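Local coordinates for 6-phospho-beta-glucosidase (Thermotoga maritima, PDB 1UP6), which hydrolyses cellobiose 6'-phosphate to glucose 6-phosphate and glucose, with NAD+ and a manganese ion as cofactors, at residues Met2-Ile7 and Asp31-Tyr36; Lys42-Val47 and Val60-Thr65; Ile160-Val165 and Thr297-Leu302; Asp64-Ala69 and Asp126-Thr131. One frame throughout, in Å; residues are numbered along the deposited sequence.

Contact 1 (Met2-Ile7 and Asp31-Tyr36); sequences MRIAVI and DEVIFY. With NAD (nicotinamide-adenine-dinucleotide), chain I.
The opening beta-alpha-beta unit of the Rossmann fold pairs R3-I7 with E32-Y36 as parallel neighbours. I4 N gives its hydrogen to E32 O, I34 N to I4 O (2.9 Å), V6 N to I34 O and Y36 N to V6 O (3.0 Å); just before this ladder, M2 N is held by D31 OD2. In a salt bridge R3 grips E32 side-on, NE (3.0 Å) and NH2 (3.2 Å) both on OE2. That oxygen lies in the guanidinium plane, although the carboxylate is turned 36° from it. I34 CD1 sits over one guanidinium face, 3.6 Å from NH2. With a methionine in place of R3, E32 would probably be left without its charged mate and the G68 carbonyl without the NH1 donor. On the reverse side, V6 and F35 lie side by side, V6 CB 3.6 Å from F35 CD2, and V6 CG2 meets V33 CG1. At the far end, I7 CG2 touches the edge of the Y36 ring, whose CE2 approaches the adenine of NAD, 3.6 Å from C2A. Helix 14-24 covers the face of V33, V6 and F35, helix 66-70 covers that of A5, I7 and Y36, and strand 75-78 continues the sheet beyond strand 3-7.

Contact 2 (Lys42-Val47 and Val60-Thr65); sequences KQKIVV and VLISDT. With NAD (nicotinamide-adenine-dinucleotide), chain I.
I62 packs against V47, K44 and Q43, joining an edge strand of the Rossmann sheet to the helix that precedes it. The I62 CB points toward the helix, and its two branches part there. CG2, anti to the backbone N, runs to the end of the Q43 side chain, which slides past it in the opposite direction. CG1 stands anti to the carbonyl carbon instead (chi1 -70°) and comes within 4.0 Å of V47 CG1. Beyond it the chain stays extended, and CD1 settles between two partners: V47 CG1 at 3.8 Å, and K44 CD at 3.9 Å, where the aliphatic part of the lysine crosses at about a right angle. The same V47 methyl, CG1, also meets V60 CG1 at 3.7 Å, the two valines passing each other in opposite directions. No hydrogen bond spans this apolar contact. The polar work is done at the start of the helical segment, where K42 NZ donates to the ribose hydroxyl O3B of NAD at 2.7 Å and makes a weak bond to the phosphate oxygen O2A. Next to I62, S63 OG donates to T65 O at 2.7 Å, in the carbonyl plane on a lone pair. Helix 42-47 and strand 60-62 run antiparallel (174°), their axes 10.3 Å apart, as parts of the crossover unit of strand 32-36, helix 40-54 and strand 59-62. L61 and S63 pair by backbone bonds with strand 32-36, while F274 and Y277 of helix 262-277 pack against K42, I45 and V46.

Contact 3 (Ile160-Val165 and Thr297-Leu302); sequences IGLCNV and TAAAHL. With NAD (nicotinamide-adenine-dinucleotide), chain I; G6P (6-O-phosphono-alpha-D-glucopyranose), chain K.
L162 and L302 slide past each other in opposite directions, L162 CD1 lying 3.8 Å from L302 CD2. That same L302 methyl is met by I160, which reaches toward it tip to tip, with CG2 at 4.0 Å from CD2. With CG anti to its own backbone N (chi1 -178°), L302 extends CD2 to both partners. The second branch of L162 turns to the helix backbone: CD2 rests 3.8 Å from A299 CA and 4.1 Å from A298 CB, the small alanines letting the leucine come close to the main chain. Strand 159-161 is the outermost strand at one end of the parallel Rossmann sheet, and helix 295-307 belongs to the C-terminal part of the family 4 glycosidase, so the leucines lie where the two parts of the subunit meet. Directly after L162 the chain enters the active site. N164 N donates to the carboxamide oxygen O7N of NAD at 2.8 Å, and the carboxamide nitrogen N7N makes a weak bond back to L162 O (3.1 Å), which also accepts from S143 OG. C163 binds the manganese ion together with H193, and the side chain of N164 borders O2 of glucose 6-phosphate, a ligand also held by R88, R262 and N141.

Contact 4 (Asp64-Ala69 and Asp126-Thr131); sequences DTFEGA and DTVRKT
T131 OG1 donates to T127 O at 2.6 Å, tilted 27° from the carbonyl plane, a link between side chain and backbone four residues apart. The methyl of T127, anti to the backbone N, is directed at the partner segment, while OG1 bonds to E123 O. F66 and T127 slide past each other in opposite directions, with CE1 of the ring 4.0 Å from T127 CB and the threonine CG2 at the ring edge, in plane. V128 CG2 comes to the edge too, 4.1 Å from F66 CZ. E67 crosses T127 at about a right angle, its extended chain passing over the CG2 methyl, with OE1 3.5 Å from it. The F66 ring also stacks on Y124, whose hydroxyl is bonded to NAD. Cutting F66 back to an alanine is likely to open a gap beside T127 and V128 and to deprive Y124 of its stacking partner. Within the segments, K130 NZ forms a salt bridge with both D126 oxygens on their syn lone pairs, and T65 OG1 caps the short helix by accepting from G68 N (3.1 Å). This N-capped helix 66-70 belongs to the Rossmann-fold crossover that carries the chain from edge strand 59-62 back to strand 75-78.

How the contacts relate
Contacts 1, 2 and 4 follow one another along the chain within the Rossmann domain; contact 3 closes much later, when the C-terminal part returns to the sheet. Contacts 1 and 2, centres about 10 Å apart, belong to consecutive beta-alpha-beta units that share strand 32-36, which pairs with both 3-7 and 59-62. Contacts 2 and 4 have D64 and T65 in common, and R3 NH1 ties contact 1 to contact 4 through G68 O. Contact 3 stands at the other end of the six-stranded sheet, its centre about 22 Å from that of contact 2 without touching it. NAD bridges the two ends: its adenosine half meets contacts 1 and 2, its nicotinamide contact 3, beside manganese and glucose 6-phosphate.

Contact 1 (Met2-Ile7 and Asp31-Tyr36)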
# COMPACT_ATOMS: atom_id res chain seq x y z
N MSE A 2 22.73 35.88 3.28
CA MSE A 2 21.44 35.20 3.43
C MSE A 2 20.26 36.20 3.37
O MSE A 2 20.20 37.16 4.15
CB MSE A 2 21.43 34.43 4.76
CG MSE A 2 20.41 33.28 4.81
SE MSE A 2 18.56 33.91 5.25
CE MSE A 2 18.39 33.04 7.00
N ARG A 3 19.34 35.98 2.44
CA ARG A 3 18.21 36.89 2.22
C ARG A 3 16.86 36.17 2.33
O ARG A 3 16.68 35.04 1.85
CB ARG A 3 18.33 37.54 0.85
CG ARG A 3 17.02 38.10 0.29
CD ARG A 3 17.05 38.34 -1.20
NE ARG A 3 17.58 39.67 -1.56
CZ ARG A 3 17.26 40.29 -2.70
NH1 ARG A 3 16.42 39.70 -3.58
NH2 ARG A 3 17.77 41.49 -2.96
N ILE A 4 15.91 36.83 2.99
CA ILE A 4 14.53 36.39 3.08
C ILE A 4 13.59 37.34 2.32
O ILE A 4 13.59 38.54 2.57
CB ILE A 4 14.08 36.26 4.56
CG1 ILE A 4 15.06 35.35 5.32
CG2 ILE A 4 12.70 35.63 4.65
CD1 ILE A 4 15.09 35.53 6.80
N ALA A 5 12.80 36.79 1.41
CA ALA A 5 11.78 37.57 0.73
C ALA A 5 10.43 37.42 1.47
O ALA A 5 10.04 36.32 1.84
CB ALA A 5 11.64 37.19 -0.77
N VAL A 6 9.75 38.55 1.67
CA VAL A 6 8.40 38.57 2.22
C VAL A 6 7.39 39.05 1.17
O VAL A 6 7.43 40.20 0.75
CB VAL A 6 8.33 39.40 3.55
CG1 VAL A 6 6.94 39.36 4.15
CG2 VAL A 6 9.29 38.86 4.57
N ILE A 7 6.50 38.16 0.73
CA ILE A 7 5.55 38.49 -0.31
C ILE A 7 4.21 38.83 0.34
O ILE A 7 3.58 37.99 0.96
CB ILE A 7 5.37 37.33 -1.33
CG1 ILE A 7 6.72 36.74 -1.74
CG2 ILE A 7 4.50 37.82 -2.51
CD1 ILE A 7 7.75 37.75 -2.25
N ASP A 31 21.14 38.74 6.55
CA ASP A 31 21.73 39.96 6.01
C ASP A 31 20.65 40.93 5.58
O ASP A 31 20.74 42.10 5.87
CB ASP A 31 22.64 39.61 4.84
CG ASP A 31 23.74 38.68 5.25
OD1 ASP A 31 24.75 39.19 5.78
OD2 ASP A 31 23.69 37.44 5.11
N GLU A 32 19.63 40.43 4.90
CA GLU A 32 18.57 41.31 4.45
C GLU A 32 17.19 40.65 4.38
O GLU A 32 17.06 39.44 4.10
CB GLU A 32 18.95 41.97 3.11
CG GLU A 32 19.30 40.97 2.02
CD GLU A 32 20.07 41.59 0.88
OE1 GLU A 32 21.18 42.10 1.16
OE2 GLU A 32 19.58 41.53 -0.29
N VAL A 33 16.17 41.45 4.66
CA VAL A 33 14.81 41.04 4.42
C VAL A 33 14.24 42.00 3.40
O VAL A 33 14.30 43.20 3.60
CB VAL A 33 13.98 40.96 5.76
CG1 VAL A 33 12.52 40.57 5.49
CG2 VAL A 33 14.60 39.92 6.70
N ILE A 34 13.71 41.46 2.30
CA ILE A 34 13.17 42.26 1.20
C ILE A 34 11.66 42.06 1.08
O ILE A 34 11.17 40.93 1.14
CB ILE A 34 13.91 41.94 -0.14
CG1 ILE A 34 13.48 42.89 -1.26
CG2 ILE A 34 13.71 40.51 -0.57
CD1 ILE A 34 14.60 43.10 -2.35
N PHE A 35 10.93 43.15 0.87
CA PHE A 35 9.47 43.13 0.82
C PHE A 35 8.88 43.45 -0.55
O PHE A 35 9.31 44.38 -1.21
CB PHE A 35 8.88 44.11 1.86
CG PHE A 35 9.27 43.81 3.28
CD1 PHE A 35 10.44 44.31 3.81
CD2 PHE A 35 8.47 42.99 4.07
CE1 PHE A 35 10.82 44.01 5.11
CE2 PHE A 35 8.82 42.69 5.38
CZ PHE A 35 10.00 43.20 5.90
N TYR A 36 7.89 42.66 -0.96
CA TYR A 36 7.10 42.93 -2.14
C TYR A 36 5.60 43.01 -1.80
O TYR A 36 5.09 42.23 -1.01
CB TYR A 36 7.32 41.84 -3.21
CG TYR A 36 6.34 42.00 -4.34
CD1 TYR A 36 6.44 43.08 -5.21
CD2 TYR A 36 5.27 41.13 -4.49
CE1 TYR A 36 5.52 43.28 -6.23
CE2 TYR A 36 4.35 41.30 -5.51
CZ TYR A 36 4.49 42.38 -6.38
OH TYR A 36 3.60 42.56 -7.40
PA NAD I . -4.71 41.24 3.75
O1A NAD I . -5.97 40.83 3.08
O2A NAD I . -4.82 42.75 4.05
O5B NAD I . -3.45 40.86 2.77
C5B NAD I . -2.06 41.01 2.98
C4B NAD I . -1.36 41.83 1.87
O4B NAD I . -1.14 41.04 0.71
C3B NAD I . -2.11 43.08 1.38
O3B NAD I . -1.46 44.26 1.82
C2B NAD I . -2.10 42.99 -0.15
O2B NAD I . -1.71 44.18 -0.80
C1B NAD I . -1.11 41.87 -0.44
N9A NAD I . -1.43 41.06 -1.62
C8A NAD I . -2.65 40.58 -2.03
N7A NAD I . -2.47 39.85 -3.16
C5A NAD I . -1.15 39.84 -3.47
C6A NAD I . -0.42 39.26 -4.50
N6A NAD I . -1.05 38.54 -5.43
N1A NAD I . 0.95 39.43 -4.55
C2A NAD I . 1.58 40.19 -3.58
N3A NAD I . 0.86 40.79 -2.56
C4A NAD I . -0.48 40.61 -2.51
O3 NAD I . -4.76 40.45 5.16
PN NAD I . -3.82 39.32 5.81
O1N NAD I . -4.65 38.70 6.88
O2N NAD I . -2.54 39.94 6.21
O5D NAD I . -3.58 38.21 4.67
C5D NAD I . -2.42 37.41 4.73
C4D NAD I . -2.64 36.08 4.02
O4D NAD I . -2.08 35.08 4.86
C3D NAD I . -4.11 35.73 3.85
O3D NAD I . -4.27 34.76 2.85
C2D NAD I . -4.43 35.13 5.20
O2D NAD I . -5.60 34.35 5.22
C1D NAD I . -3.16 34.32 5.39
N1N NAD I . -2.91 33.97 6.79
C2N NAD I . -2.77 32.65 7.05
C3N NAD I . -2.51 32.23 8.35
C7N NAD I . -2.36 30.77 8.61
O7N NAD I . -2.44 30.38 9.98
N7N NAD I . -2.19 29.94 7.57
C4N NAD I . -2.41 33.16 9.38
C5N NAD I . -2.57 34.52 9.10
C6N NAD I . -2.81 34.90 7.78

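Contact 2 (Lys42-Val47 and Val60-Thr65)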
# COMPACT_ATOMS: atom_id res chain seq x y z
N LYS A 42 0.42 51.03 0.98
CA LYS A 42 0.21 50.33 2.23
C LYS A 42 1.49 49.67 2.74
O LYS A 42 1.77 49.70 3.93
CB LYS A 42 -0.85 49.26 2.02
CG LYS A 42 -1.89 49.16 3.09
CD LYS A 42 -1.97 47.73 3.56
CE LYS A 42 -3.33 47.12 3.30
NZ LYS A 42 -3.20 45.57 3.41
N GLN A 43 2.27 49.08 1.84
CA GLN A 43 3.53 48.50 2.25
C GLN A 43 4.52 49.57 2.76
O GLN A 43 5.27 49.33 3.69
CB GLN A 43 4.15 47.69 1.13
CG GLN A 43 5.45 47.06 1.53
CD GLN A 43 6.00 46.09 0.52
OE1 GLN A 43 6.04 44.90 0.78
NE2 GLN A 43 6.46 46.60 -0.61
N LYS A 44 4.52 50.76 2.15
CA LYS A 44 5.45 51.78 2.58
C LYS A 44 5.27 52.13 4.06
O LYS A 44 6.26 52.26 4.80
CB LYS A 44 5.34 53.05 1.72
CG LYS A 44 6.60 53.95 1.77
CD LYS A 44 7.86 53.20 1.21
CE LYS A 44 9.22 53.91 1.47
NZ LYS A 44 9.17 55.41 1.33
N ILE A 45 4.02 52.30 4.49
CA ILE A 45 3.72 52.59 5.89
C ILE A 45 4.28 51.49 6.79
O ILE A 45 5.03 51.78 7.71
CB ILE A 45 2.19 52.80 6.13
CG1 ILE A 45 1.65 54.01 5.35
CG2 ILE A 45 1.88 53.01 7.61
CD1 ILE A 45 0.20 53.78 4.81
N VAL A 46 3.94 50.24 6.50
CA VAL A 46 4.36 49.09 7.30
C VAL A 46 5.87 48.96 7.35
O VAL A 46 6.42 48.67 8.40
CB VAL A 46 3.73 47.77 6.82
CG1 VAL A 46 4.32 46.60 7.53
CG2 VAL A 46 2.28 47.78 7.09
N VAL A 47 6.53 49.19 6.21
CA VAL A 47 7.97 49.00 6.11
C VAL A 47 8.72 50.14 6.82
O VAL A 47 9.82 49.94 7.34
CB VAL A 47 8.43 48.74 4.65
CG1 VAL A 47 9.94 48.71 4.52
CG2 VAL A 47 7.86 47.40 4.15
N VAL A 60 16.70 46.31 5.44
CA VAL A 60 15.30 46.22 5.07
C VAL A 60 15.12 46.85 3.68
O VAL A 60 15.43 48.03 3.49
CB VAL A 60 14.41 46.90 6.14
CG1 VAL A 60 12.95 46.91 5.73
CG2 VAL A 60 14.57 46.19 7.49
N LEU A 61 14.63 46.06 2.72
CA LEU A 61 14.51 46.52 1.35
C LEU A 61 13.10 46.34 0.82
O LEU A 61 12.36 45.48 1.28
CB LEU A 61 15.50 45.76 0.46
CG LEU A 61 16.98 45.84 0.82
CD1 LEU A 61 17.81 44.79 0.04
CD2 LEU A 61 17.51 47.27 0.58
N ILE A 62 12.73 47.16 -0.16
CA ILE A 62 11.51 46.97 -0.94
C ILE A 62 11.89 46.66 -2.38
O ILE A 62 12.74 47.31 -2.96
CB ILE A 62 10.59 48.26 -0.85
CG1 ILE A 62 10.00 48.39 0.56
CG2 ILE A 62 9.44 48.23 -1.87
CD1 ILE A 62 9.56 49.74 0.91
N SER A 63 11.24 45.66 -2.94
CA SER A 63 11.32 45.41 -4.36
C SER A 63 10.00 45.83 -4.99
O SER A 63 8.91 45.45 -4.50
CB SER A 63 11.58 43.93 -4.61
OG SER A 63 11.65 43.68 -5.99
N ASP A 64 10.09 46.58 -6.09
CA ASP A 64 8.91 46.91 -6.89
C ASP A 64 8.32 45.71 -7.66
O ASP A 64 7.24 45.81 -8.19
CB ASP A 64 9.27 48.03 -7.88
CG ASP A 64 9.39 49.40 -7.21
OD1 ASP A 64 8.71 49.68 -6.18
OD2 ASP A 64 10.15 50.28 -7.66
N THR A 65 9.05 44.60 -7.73
CA THR A 65 8.61 43.42 -8.47
C THR A 65 8.73 42.17 -7.60
O THR A 65 9.57 42.11 -6.71
CB THR A 65 9.46 43.21 -9.75
OG1 THR A 65 10.83 43.01 -9.39
CG2 THR A 65 9.47 44.45 -10.64
PA NAD I . -4.71 41.24 3.75
O1A NAD I . -5.97 40.83 3.08
O2A NAD I . -4.82 42.75 4.05
O5B NAD I . -3.45 40.86 2.77
C5B NAD I . -2.06 41.01 2.98
C4B NAD I . -1.36 41.83 1.87
O4B NAD I . -1.14 41.04 0.71
C3B NAD I . -2.11 43.08 1.38
O3B NAD I . -1.46 44.26 1.82
C2B NAD I . -2.10 42.99 -0.15
O2B NAD I . -1.71 44.18 -0.80
C1B NAD I . -1.11 41.87 -0.44
N9A NAD I . -1.43 41.06 -1.62
C8A NAD I . -2.65 40.58 -2.03
N7A NAD I . -2.47 39.85 -3.16
C5A NAD I . -1.15 39.84 -3.47
C6A NAD I . -0.42 39.26 -4.50
N6A NAD I . -1.05 38.54 -5.43
N1A NAD I . 0.95 39.43 -4.55
C2A NAD I . 1.58 40.19 -3.58
N3A NAD I . 0.86 40.79 -2.56
C4A NAD I . -0.48 40.61 -2.51
O3 NAD I . -4.76 40.45 5.16
PN NAD I . -3.82 39.32 5.81
O1N NAD I . -4.65 38.70 6.88
O2N NAD I . -2.54 39.94 6.21
O5D NAD I . -3.58 38.21 4.67
C5D NAD I . -2.42 37.41 4.73
C4D NAD I . -2.64 36.08 4.02
O4D NAD I . -2.08 35.08 4.86
C3D NAD I . -4.11 35.73 3.85
O3D NAD I . -4.27 34.76 2.85
C2D NAD I . -4.43 35.13 5.20
O2D NAD I . -5.60 34.35 5.22
C1D NAD I . -3.16 34.32 5.39
N1N NAD I . -2.91 33.97 6.79
C2N NAD I . -2.77 32.65 7.05
C3N NAD I . -2.51 32.23 8.35
C7N NAD I . -2.36 30.77 8.61
O7N NAD I . -2.44 30.38 9.98
N7N NAD I . -2.19 29.94 7.57
C4N NAD I . -2.41 33.16 9.38
C5N NAD I . -2.57 34.52 9.10
C6N NAD I . -2.81 34.90 7.78

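Contact 3 (Ile160-Val165 and Thr297-Leu302)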
# COMPACT_ATOMS: atom_id res chain seq x y z
N ILE A 160 6.49 24.66 1.92
CA ILE A 160 6.00 24.20 3.22
C ILE A 160 4.80 25.03 3.70
O ILE A 160 4.90 26.24 3.91
CB ILE A 160 7.12 24.26 4.28
CG1 ILE A 160 8.31 23.38 3.88
CG2 ILE A 160 6.62 23.80 5.63
CD1 ILE A 160 9.60 23.75 4.63
N GLY A 161 3.66 24.39 3.86
CA GLY A 161 2.46 25.09 4.30
C GLY A 161 2.44 25.25 5.81
O GLY A 161 2.68 24.34 6.58
N LEU A 162 2.16 26.46 6.25
CA LEU A 162 2.07 26.68 7.68
C LEU A 162 0.69 27.17 8.05
O LEU A 162 -0.10 27.62 7.20
CB LEU A 162 3.09 27.72 8.11
CG LEU A 162 4.22 27.30 9.06
CD1 LEU A 162 4.73 25.87 8.80
CD2 LEU A 162 5.35 28.33 9.07
N CYS A 163 0.40 27.07 9.34
CA CYS A 163 -0.83 27.57 9.94
C CYS A 163 -0.49 27.95 11.37
O CYS A 163 0.51 27.48 11.90
CB CYS A 163 -1.84 26.44 9.95
SG CYS A 163 -3.41 26.86 10.74
N ASN A 164 -1.32 28.76 12.03
CA ASN A 164 -1.04 29.11 13.44
C ASN A 164 -1.70 28.27 14.52
O ASN A 164 -1.42 28.48 15.72
CB ASN A 164 -1.36 30.57 13.72
CG ASN A 164 -2.85 30.83 13.83
OD1 ASN A 164 -3.24 31.62 14.80
ND2 ASN A 164 -3.63 30.34 13.01
N VAL A 165 -2.56 27.33 14.16
CA VAL A 165 -3.23 26.60 15.26
C VAL A 165 -2.35 25.56 15.98
O VAL A 165 -2.49 25.39 17.20
CB VAL A 165 -4.71 26.09 14.95
CG1 VAL A 165 -5.27 26.65 13.66
CG2 VAL A 165 -4.81 24.55 14.96
N THR A 297 5.83 33.61 14.85
CA THR A 297 6.74 32.76 15.60
C THR A 297 6.89 31.39 14.90
O THR A 297 8.01 30.85 14.80
CB THR A 297 6.21 32.68 17.05
OG1 THR A 297 6.61 33.88 17.75
CG2 THR A 297 6.86 31.53 17.85
N ALA A 298 5.79 30.86 14.34
CA ALA A 298 5.90 29.66 13.52
C ALA A 298 6.86 29.80 12.34
O ALA A 298 7.69 28.93 12.14
CB ALA A 298 4.53 29.17 13.05
N ALA A 299 6.75 30.88 11.57
CA ALA A 299 7.63 31.10 10.40
C ALA A 299 9.11 31.21 10.77
O ALA A 299 9.98 30.58 10.15
CB ALA A 299 7.20 32.34 9.60
N ALA A 300 9.37 31.99 11.81
CA ALA A 300 10.73 32.33 12.23
C ALA A 300 11.49 31.15 12.82
O ALA A 300 12.69 30.96 12.55
CB ALA A 300 10.69 33.49 13.21
N HIS A 301 10.81 30.37 13.65
CA HIS A 301 11.40 29.17 14.23
C HIS A 301 11.62 28.12 13.17
O HIS A 301 12.65 27.44 13.19
CB HIS A 301 10.54 28.59 15.34
CG HIS A 301 10.60 29.36 16.61
ND1 HIS A 301 9.95 28.95 17.76
CD2 HIS A 301 11.25 30.51 16.94
CE1 HIS A 301 10.20 29.81 18.73
NE2 HIS A 301 10.98 30.77 18.26
N LEU A 302 10.69 27.99 12.22
CA LEU A 302 10.89 27.10 11.11
C LEU A 302 12.15 27.45 10.33
O LEU A 302 12.97 26.58 10.08
CB LEU A 302 9.67 27.07 10.19
CG LEU A 302 9.75 26.12 8.99
CD1 LEU A 302 9.87 24.71 9.50
CD2 LEU A 302 8.49 26.29 8.17
PA NAD I . -4.71 41.24 3.75
O1A NAD I . -5.97 40.83 3.08
O2A NAD I . -4.82 42.75 4.05
O5B NAD I . -3.45 40.86 2.77
C5B NAD I . -2.06 41.01 2.98
C4B NAD I . -1.36 41.83 1.87
O4B NAD I . -1.14 41.04 0.71
C3B NAD I . -2.11 43.08 1.38
O3B NAD I . -1.46 44.26 1.82
C2B NAD I . -2.10 42.99 -0.15
O2B NAD I . -1.71 44.18 -0.80
C1B NAD I . -1.11 41.87 -0.44
N9A NAD I . -1.43 41.06 -1.62
C8A NAD I . -2.65 40.58 -2.03
N7A NAD I . -2.47 39.85 -3.16
C5A NAD I . -1.15 39.84 -3.47
C6A NAD I . -0.42 39.26 -4.50
N6A NAD I . -1.05 38.54 -5.43
N1A NAD I . 0.95 39.43 -4.55
C2A NAD I . 1.58 40.19 -3.58
N3A NAD I . 0.86 40.79 -2.56
C4A NAD I . -0.48 40.61 -2.51
O3 NAD I . -4.76 40.45 5.16
PN NAD I . -3.82 39.32 5.81
O1N NAD I . -4.65 38.70 6.88
O2N NAD I . -2.54 39.94 6.21
O5D NAD I . -3.58 38.21 4.67
C5D NAD I . -2.42 37.41 4.73
C4D NAD I . -2.64 36.08 4.02
O4D NAD I . -2.08 35.08 4.86
C3D NAD I . -4.11 35.73 3.85
O3D NAD I . -4.27 34.76 2.85
C2D NAD I . -4.43 35.13 5.20
O2D NAD I . -5.60 34.35 5.22
C1D NAD I . -3.16 34.32 5.39
N1N NAD I . -2.91 33.97 6.79
C2N NAD I . -2.77 32.65 7.05
C3N NAD I . -2.51 32.23 8.35
C7N NAD I . -2.36 30.77 8.61
O7N NAD I . -2.44 30.38 9.98
N7N NAD I . -2.19 29.94 7.57
C4N NAD I . -2.41 33.16 9.38
C5N NAD I . -2.57 34.52 9.10
C6N NAD I . -2.81 34.90 7.78
C1 G6P K . -7.01 31.70 12.60
C2 G6P K . -6.57 30.83 11.42
C3 G6P K . -5.97 31.71 10.36
C4 G6P K . -6.92 32.80 9.92
C5 G6P K . -7.39 33.59 11.13
C6 G6P K . -8.47 34.59 10.68
O1 G6P K . -7.58 30.84 13.60
O2 G6P K . -5.57 29.92 11.85
O3 G6P K . -5.61 30.95 9.22
O4 G6P K . -6.16 33.65 9.07
O5 G6P K . -7.94 32.69 12.12
O6 G6P K . -8.59 35.66 11.62
P G6P K . -9.21 37.01 11.12
O1P G6P K . -8.70 38.15 12.13
O2P G6P K . -10.67 37.05 11.17
O3P G6P K . -8.60 37.48 9.78

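Contact 4 (Asp64-Ala69 and Asp126-Thr131)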
# COMPACT_ATOMS: atom_id res chain seq x y z
N ASP A 64 10.09 46.58 -6.09
CA ASP A 64 8.91 46.91 -6.89
C ASP A 64 8.32 45.71 -7.66
O ASP A 64 7.24 45.81 -8.19
CB ASP A 64 9.27 48.03 -7.88
CG ASP A 64 9.39 49.40 -7.21
OD1 ASP A 64 8.71 49.68 -6.18
OD2 ASP A 64 10.15 50.28 -7.66
N THR A 65 9.05 44.60 -7.73
CA THR A 65 8.61 43.42 -8.47
C THR A 65 8.73 42.17 -7.60
O THR A 65 9.57 42.11 -6.71
CB THR A 65 9.46 43.21 -9.75
OG1 THR A 65 10.83 43.01 -9.39
CG2 THR A 65 9.47 44.45 -10.64
N PHE A 66 7.90 41.18 -7.90
CA PHE A 66 8.05 39.85 -7.30
C PHE A 66 9.42 39.22 -7.60
O PHE A 66 10.09 38.74 -6.68
CB PHE A 66 6.92 38.92 -7.74
CG PHE A 66 6.98 37.55 -7.12
CD1 PHE A 66 7.77 36.54 -7.68
CD2 PHE A 66 6.30 37.30 -5.92
CE1 PHE A 66 7.84 35.31 -7.10
CE2 PHE A 66 6.36 36.06 -5.32
CZ PHE A 66 7.12 35.05 -5.90
N GLU A 67 9.83 39.22 -8.87
CA GLU A 67 11.06 38.56 -9.29
C GLU A 67 12.28 39.17 -8.56
O GLU A 67 13.19 38.45 -8.11
CB GLU A 67 11.22 38.59 -10.82
CG GLU A 67 12.31 37.66 -11.34
CD GLU A 67 12.15 37.27 -12.82
OE1 GLU A 67 11.04 36.87 -13.24
OE2 GLU A 67 13.16 37.34 -13.57
N GLY A 68 12.26 40.49 -8.41
CA GLY A 68 13.31 41.22 -7.71
C GLY A 68 13.41 40.90 -6.22
O GLY A 68 14.48 40.98 -5.65
N ALA A 69 12.30 40.55 -5.59
CA ALA A 69 12.33 40.08 -4.20
C ALA A 69 12.86 38.64 -4.02
O ALA A 69 13.55 38.36 -3.06
CB ALA A 69 10.97 40.23 -3.56
N ASP A 126 6.57 29.14 -10.29
CA ASP A 126 7.32 29.12 -11.54
C ASP A 126 8.50 30.12 -11.51
O ASP A 126 9.64 29.73 -11.82
CB ASP A 126 6.35 29.38 -12.70
CG ASP A 126 7.01 29.25 -14.04
OD1 ASP A 126 7.63 28.18 -14.33
OD2 ASP A 126 6.99 30.20 -14.86
N THR A 127 8.24 31.36 -11.09
CA THR A 127 9.31 32.35 -10.99
C THR A 127 10.41 31.97 -9.99
O THR A 127 11.62 32.14 -10.30
CB THR A 127 8.74 33.73 -10.64
OG1 THR A 127 7.83 34.15 -11.66
CG2 THR A 127 9.83 34.81 -10.64
N VAL A 128 10.00 31.49 -8.81
CA VAL A 128 10.95 31.03 -7.77
C VAL A 128 11.80 29.86 -8.28
O VAL A 128 13.03 29.86 -8.13
CB VAL A 128 10.23 30.64 -6.41
CG1 VAL A 128 11.14 29.83 -5.50
CG2 VAL A 128 9.74 31.88 -5.68
N ARG A 129 11.14 28.88 -8.89
CA ARG A 129 11.75 27.73 -9.56
C ARG A 129 12.81 28.11 -10.62
O ARG A 129 13.91 27.55 -10.63
CB ARG A 129 10.60 26.95 -10.19
CG ARG A 129 10.89 25.72 -10.98
CD ARG A 129 9.58 25.04 -11.41
NE ARG A 129 9.57 23.73 -10.80
CZ ARG A 129 8.53 23.09 -10.30
NH1 ARG A 129 7.31 23.61 -10.34
NH2 ARG A 129 8.73 21.90 -9.78
N LYS A 130 12.49 29.07 -11.48
CA LYS A 130 13.36 29.50 -12.58
C LYS A 130 14.51 30.40 -12.11
O LYS A 130 15.39 30.75 -12.90
CB LYS A 130 12.53 30.24 -13.64
CG LYS A 130 11.69 29.30 -14.51
CD LYS A 130 10.85 30.07 -15.55
CE LYS A 130 10.22 29.09 -16.61
NZ LYS A 130 8.71 29.20 -16.68
N THR A 131 14.50 30.79 -10.84
CA THR A 131 15.56 31.68 -10.34
C THR A 131 16.29 31.08 -9.15
O THR A 131 17.20 30.29 -9.33
CB THR A 131 15.00 33.12 -10.05
OG1 THR A 131 13.83 33.05 -9.21
CG2 THR A 131 14.48 33.77 -11.34